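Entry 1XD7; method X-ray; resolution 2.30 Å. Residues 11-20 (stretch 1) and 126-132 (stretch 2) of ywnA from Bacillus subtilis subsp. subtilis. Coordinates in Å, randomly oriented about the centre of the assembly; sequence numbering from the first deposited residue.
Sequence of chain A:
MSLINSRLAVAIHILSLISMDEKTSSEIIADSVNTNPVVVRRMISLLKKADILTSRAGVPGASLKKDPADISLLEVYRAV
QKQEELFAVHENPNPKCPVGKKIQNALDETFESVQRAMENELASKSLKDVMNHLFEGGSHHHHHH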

ATOM      1  N   ALA A  11     -13.028  -5.657  -7.388  1.00 32.76           N
ATOM      2  CA  ALA A  11     -13.128  -7.094  -7.583  1.00 33.09           C
ATOM      3  C   ALA A  11     -14.057  -7.697  -6.527  1.00 33.38           C
ATOM      4  O   ALA A  11     -14.765  -8.658  -6.801  1.00 32.92           O
ATOM      5  CB  ALA A  11     -11.754  -7.740  -7.520  1.00 32.63           C
ATOM      6  N   ILE A  12     -14.061  -7.121  -5.328  1.00 35.28           N
ATOM      7  CA  ILE A  12     -14.915  -7.610  -4.246  1.00 37.91           C
ATOM      8  C   ILE A  12     -16.411  -7.343  -4.514  1.00 38.99           C
ATOM      9  O   ILE A  12     -17.247  -8.245  -4.360  1.00 39.68           O
ATOM     10  CB  ILE A  12     -14.521  -6.976  -2.895  1.00 37.97           C
ATOM     11  CG1 ILE A  12     -13.043  -7.249  -2.596  1.00 39.52           C
ATOM     12  CG2 ILE A  12     -15.361  -7.567  -1.786  1.00 39.77           C
ATOM     13  CD1 ILE A  12     -12.716  -8.713  -2.405  1.00 37.08           C
ATOM     14  N   HIS A  13     -16.755  -6.120  -4.908  1.00 37.87           N
ATOM     15  CA  HIS A  13     -18.154  -5.811  -5.220  1.00 36.97           C
ATOM     16  C   HIS A  13     -18.649  -6.791  -6.255  1.00 37.78           C
ATOM     17  O   HIS A  13     -19.724  -7.380  -6.127  1.00 39.47           O
ATOM     18  CB  HIS A  13     -18.285  -4.407  -5.797  1.00 33.64           C
ATOM     19  CG  HIS A  13     -18.302  -3.342  -4.761  1.00 31.17           C
ATOM     20  ND1 HIS A  13     -19.394  -3.111  -3.958  1.00 36.01           N
ATOM     21  CD2 HIS A  13     -17.341  -2.487  -4.342  1.00 34.52           C
ATOM     22  CE1 HIS A  13     -19.108  -2.158  -3.086  1.00 36.77           C
ATOM     23  NE2 HIS A  13     -17.864  -1.763  -3.297  1.00 35.33           N
ATOM     24  N   ILE A  14     -17.840  -6.967  -7.288  1.00 38.23           N
ATOM     25  CA  ILE A  14     -18.191  -7.860  -8.372  1.00 37.62           C
ATOM     26  C   ILE A  14     -18.468  -9.249  -7.831  1.00 39.17           C
ATOM     27  O   ILE A  14     -19.515  -9.840  -8.115  1.00 38.41           O
ATOM     28  CB  ILE A  14     -17.057  -7.910  -9.402  1.00 36.21           C
ATOM     29  CG1 ILE A  14     -16.948  -6.551 -10.092  1.00 38.45           C
ATOM     30  CG2 ILE A  14     -17.295  -8.996 -10.400  1.00 31.99           C
ATOM     31  CD1 ILE A  14     -15.760  -6.421 -11.036  1.00 39.82           C
ATOM     32  N   LEU A  15     -17.533  -9.776  -7.051  1.00 39.30           N
ATOM     33  CA  LEU A  15     -17.712 -11.109  -6.505  1.00 39.97           C
ATOM     34  C   LEU A  15     -18.922 -11.198  -5.595  1.00 39.38           C
ATOM     35  O   LEU A  15     -19.632 -12.187  -5.620  1.00 40.04           O
ATOM     36  CB  LEU A  15     -16.462 -11.537  -5.752  1.00 40.69           C
ATOM     37  CG  LEU A  15     -15.286 -11.769  -6.698  1.00 42.63           C
ATOM     38  CD1 LEU A  15     -14.022 -12.029  -5.896  1.00 42.52           C
ATOM     39  CD2 LEU A  15     -15.591 -12.935  -7.617  1.00 41.85           C
ATOM     40  N   SER A  16     -19.152 -10.171  -4.786  1.00 39.07           N
ATOM     41  CA  SER A  16     -20.304 -10.172  -3.891  1.00 42.05           C
ATOM     42  C   SER A  16     -21.597 -10.412  -4.655  1.00 42.30           C
ATOM     43  O   SER A  16     -22.342 -11.334  -4.361  1.00 42.65           O
ATOM     44  CB  SER A  16     -20.402  -8.845  -3.152  1.00 41.95           C
ATOM     45  OG  SER A  16     -19.303  -8.699  -2.275  1.00 46.89           O
ATOM     46  N   LEU A  17     -21.855  -9.580  -5.652  1.00 43.07           N
ATOM     47  CA  LEU A  17     -23.064  -9.721  -6.445  1.00 42.91           C
ATOM     48  C   LEU A  17     -23.109 -11.070  -7.126  1.00 42.56           C
ATOM     49  O   LEU A  17     -24.179 -11.682  -7.234  1.00 43.47           O
ATOM     50  CB  LEU A  17     -23.143  -8.620  -7.497  1.00 42.93           C
ATOM     51  CG  LEU A  17     -22.965  -7.215  -6.934  1.00 43.14           C
ATOM     52  CD1 LEU A  17     -22.997  -6.206  -8.066  1.00 44.07           C
ATOM     53  CD2 LEU A  17     -24.053  -6.935  -5.922  1.00 45.32           C
ATOM     54  N   ILE A  18     -21.960 -11.538  -7.599  1.00 40.92           N
ATOM     55  CA  ILE A  18     -21.950 -12.827  -8.263  1.00 39.64           C
ATOM     56  C   ILE A  18     -22.314 -13.865  -7.239  1.00 40.51           C
ATOM     57  O   ILE A  18     -22.859 -14.906  -7.586  1.00 39.99           O
ATOM     58  CB  ILE A  18     -20.585 -13.157  -8.888  1.00 37.80           C
ATOM     59  CG1 ILE A  18     -20.355 -12.254 -10.096  1.00 39.27           C
ATOM     60  CG2 ILE A  18     -20.545 -14.607  -9.362  1.00 36.47           C
ATOM     61  CD1 ILE A  18     -19.155 -12.640 -10.959  1.00 34.97           C
ATOM     62  N   SER A  19     -22.028 -13.576  -5.974  1.00 42.44           N
ATOM     63  CA  SER A  19     -22.356 -14.515  -4.912  1.00 46.53           C
ATOM     64  C   SER A  19     -23.792 -14.967  -5.102  1.00 47.75           C
ATOM     65  O   SER A  19     -24.070 -16.159  -5.173  1.00 48.61           O
ATOM     66  CB  SER A  19     -22.240 -13.869  -3.531  1.00 48.42           C
ATOM     67  OG  SER A  19     -20.897 -13.628  -3.165  1.00 53.77           O
ATOM     68  N   MET A  20     -24.697 -13.996  -5.196  1.00 48.30           N
ATOM     69  CA  MET A  20     -26.122 -14.262  -5.355  1.00 47.71           C
ATOM     70  C   MET A  20     -26.469 -15.189  -6.494  1.00 50.34           C
ATOM     71  O   MET A  20     -27.563 -15.753  -6.537  1.00 53.22           O
ATOM     72  CB  MET A  20     -26.856 -12.947  -5.514  1.00 44.37           C
ATOM     73  CG  MET A  20     -26.737 -12.126  -4.270  1.00 42.81           C
ATOM     74  SD  MET A  20     -27.218 -10.453  -4.484  1.00 38.78           S
ATOM     75  CE  MET A  20     -26.295  -9.742  -3.112  1.00 37.44           C
ATOM     76  N   SER A 126     -12.189 -13.560   4.412  1.00 42.57           N
ATOM     77  CA  SER A 126     -12.757 -14.347   3.325  1.00 41.80           C
ATOM     78  C   SER A 126     -13.811 -13.489   2.636  1.00 39.35           C
ATOM     79  O   SER A 126     -14.183 -12.428   3.128  1.00 39.17           O
ATOM     80  CB  SER A 126     -13.441 -15.599   3.870  1.00 43.52           C
ATOM     81  OG  SER A 126     -14.653 -15.265   4.534  1.00 44.67           O
ATOM     82  N   LEU A 127     -14.290 -13.946   1.497  1.00 37.87           N
ATOM     83  CA  LEU A 127     -15.316 -13.207   0.792  1.00 39.72           C
ATOM     84  C   LEU A 127     -16.532 -13.185   1.731  1.00 41.53           C
ATOM     85  O   LEU A 127     -17.152 -12.142   1.949  1.00 40.41           O
ATOM     86  CB  LEU A 127     -15.679 -13.930  -0.501  1.00 37.57           C
ATOM     87  CG  LEU A 127     -16.341 -13.081  -1.592  1.00 38.92           C
ATOM     88  CD1 LEU A 127     -17.202 -13.982  -2.455  1.00 33.77           C
ATOM     89  CD2 LEU A 127     -17.158 -11.947  -0.987  1.00 36.95           C
ATOM     90  N   LYS A 128     -16.841 -14.350   2.295  1.00 41.77           N
ATOM     91  CA  LYS A 128     -17.960 -14.479   3.215  1.00 44.07           C
ATOM     92  C   LYS A 128     -17.799 -13.480   4.331  1.00 43.09           C
ATOM     93  O   LYS A 128     -18.735 -12.774   4.702  1.00 43.30           O
ATOM     94  CB  LYS A 128     -18.020 -15.881   3.807  1.00 46.68           C
ATOM     95  CG  LYS A 128     -19.150 -16.053   4.819  1.00 52.52           C
ATOM     96  CD  LYS A 128     -19.389 -17.523   5.161  1.00 54.10           C
ATOM     97  CE  LYS A 128     -20.574 -17.703   6.110  1.00 54.87           C
ATOM     98  NZ  LYS A 128     -20.855 -19.155   6.353  1.00 54.57           N
ATOM     99  N   ASP A 129     -16.594 -13.423   4.862  1.00 43.34           N
ATOM    100  CA  ASP A 129     -16.302 -12.503   5.929  1.00 42.49           C
ATOM    101  C   ASP A 129     -16.759 -11.098   5.630  1.00 42.47           C
ATOM    102  O   ASP A 129     -17.184 -10.388   6.538  1.00 42.45           O
ATOM    103  CB  ASP A 129     -14.813 -12.506   6.219  1.00 44.53           C
ATOM    104  CG  ASP A 129     -14.441 -13.533   7.238  1.00 46.22           C
ATOM    105  OD1 ASP A 129     -14.287 -13.156   8.412  1.00 47.65           O
ATOM    106  OD2 ASP A 129     -14.329 -14.719   6.875  1.00 48.23           O
ATOM    107  N   VAL A 130     -16.674 -10.658   4.380  1.00 41.52           N
ATOM    108  CA  VAL A 130     -17.127  -9.298   4.127  1.00 42.33           C
ATOM    109  C   VAL A 130     -18.634  -9.270   3.902  1.00 41.25           C
ATOM    110  O   VAL A 130     -19.303  -8.326   4.309  1.00 41.45           O
ATOM    111  CB  VAL A 130     -16.397  -8.652   2.933  1.00 42.37           C
ATOM    112  CG1 VAL A 130     -14.909  -8.655   3.193  1.00 44.71           C
ATOM    113  CG2 VAL A 130     -16.711  -9.387   1.666  1.00 44.25           C
ATOM    114  N   MET A 131     -19.171 -10.307   3.269  1.00 39.69           N
ATOM    115  CA  MET A 131     -20.612 -10.370   3.025  1.00 41.66           C
ATOM    116  C   MET A 131     -21.411 -10.692   4.301  1.00 44.89           C
ATOM    117  O   MET A 131     -21.557 -11.856   4.684  1.00 45.70           O
ATOM    118  CB  MET A 131     -20.920 -11.413   1.945  1.00 37.71           C
ATOM    119  CG  MET A 131     -20.525 -10.959   0.571  1.00 32.88           C
ATOM    120  SD  MET A 131     -21.031 -12.052  -0.700  1.00 33.30           S
ATOM    121  CE  MET A 131     -20.122 -13.427  -0.370  1.00 34.16           C
ATOM    122  N   ASN A 132     -21.905  -9.659   4.973  1.00 48.19           N
ATOM    123  CA  ASN A 132     -22.690  -9.846   6.192  1.00 51.23           C
ATOM    124  C   ASN A 132     -23.482  -8.581   6.511  1.00 51.95           C
ATOM    125  O   ASN A 132     -23.334  -8.064   7.646  1.00 50.96           O
ATOM    126  CB  ASN A 132     -21.776 -10.183   7.372  1.00 54.16           C
ATOM    127  CG  ASN A 132     -20.610 -11.051   6.968  1.00 56.60           C
ATOM    128  OD1 ASN A 132     -19.696 -10.587   6.296  1.00 58.98           O
ATOM    129  ND2 ASN A 132     -20.641 -12.323   7.354  1.00 57.79           N
TER

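What holds the two stretches together? No hydrogen bond crosses between them; the contact is apolar packing that buries 246 Å² in all. Ile12 CG2 meets Val130 CG2 at 4.1 Å, and Leu15 CB lies 4.2 Å from Leu127 CD1; these aliphatic contacts form one part of the interface, and Met131 against Ser16 and Ser19 forms the other.

How does Leu127 reach the first helix? Its CA-to-CB bond points sideways, but with both chi1 and chi2 in t the side chain extends and its end comes nearer. Its two methyls have different neighbours: CD1 lies beside Leu15, and Leu127 CD2 is 4.1 Å from Ser16 OG. Val130, pointing toward the helix, needs no such reach.

Why can serines sit in this apolar contact? Ser16, with chi1 at m, turns its hydroxyl back along its own helix, where Ser16 OG donates to Ile12 O at 3.0 Å. That satisfies the polar group within the helix, and the small side chain leaves room for Met131, whose SD approaches Ser16 CA to 3.8 Å. Ser19, also m, donates from OG to Leu15 O at 3.1 Å, though its OG is less surely placed.

How is Met131 shaped for its place? Just past the short helix, it points toward stretch 1. Its m, t, m conformation extends through chi2 and then bends at chi3, laying the unbranched thioether over Ser16 and Ser19; its modelled fit against Ser19 is too tight to interpret closely.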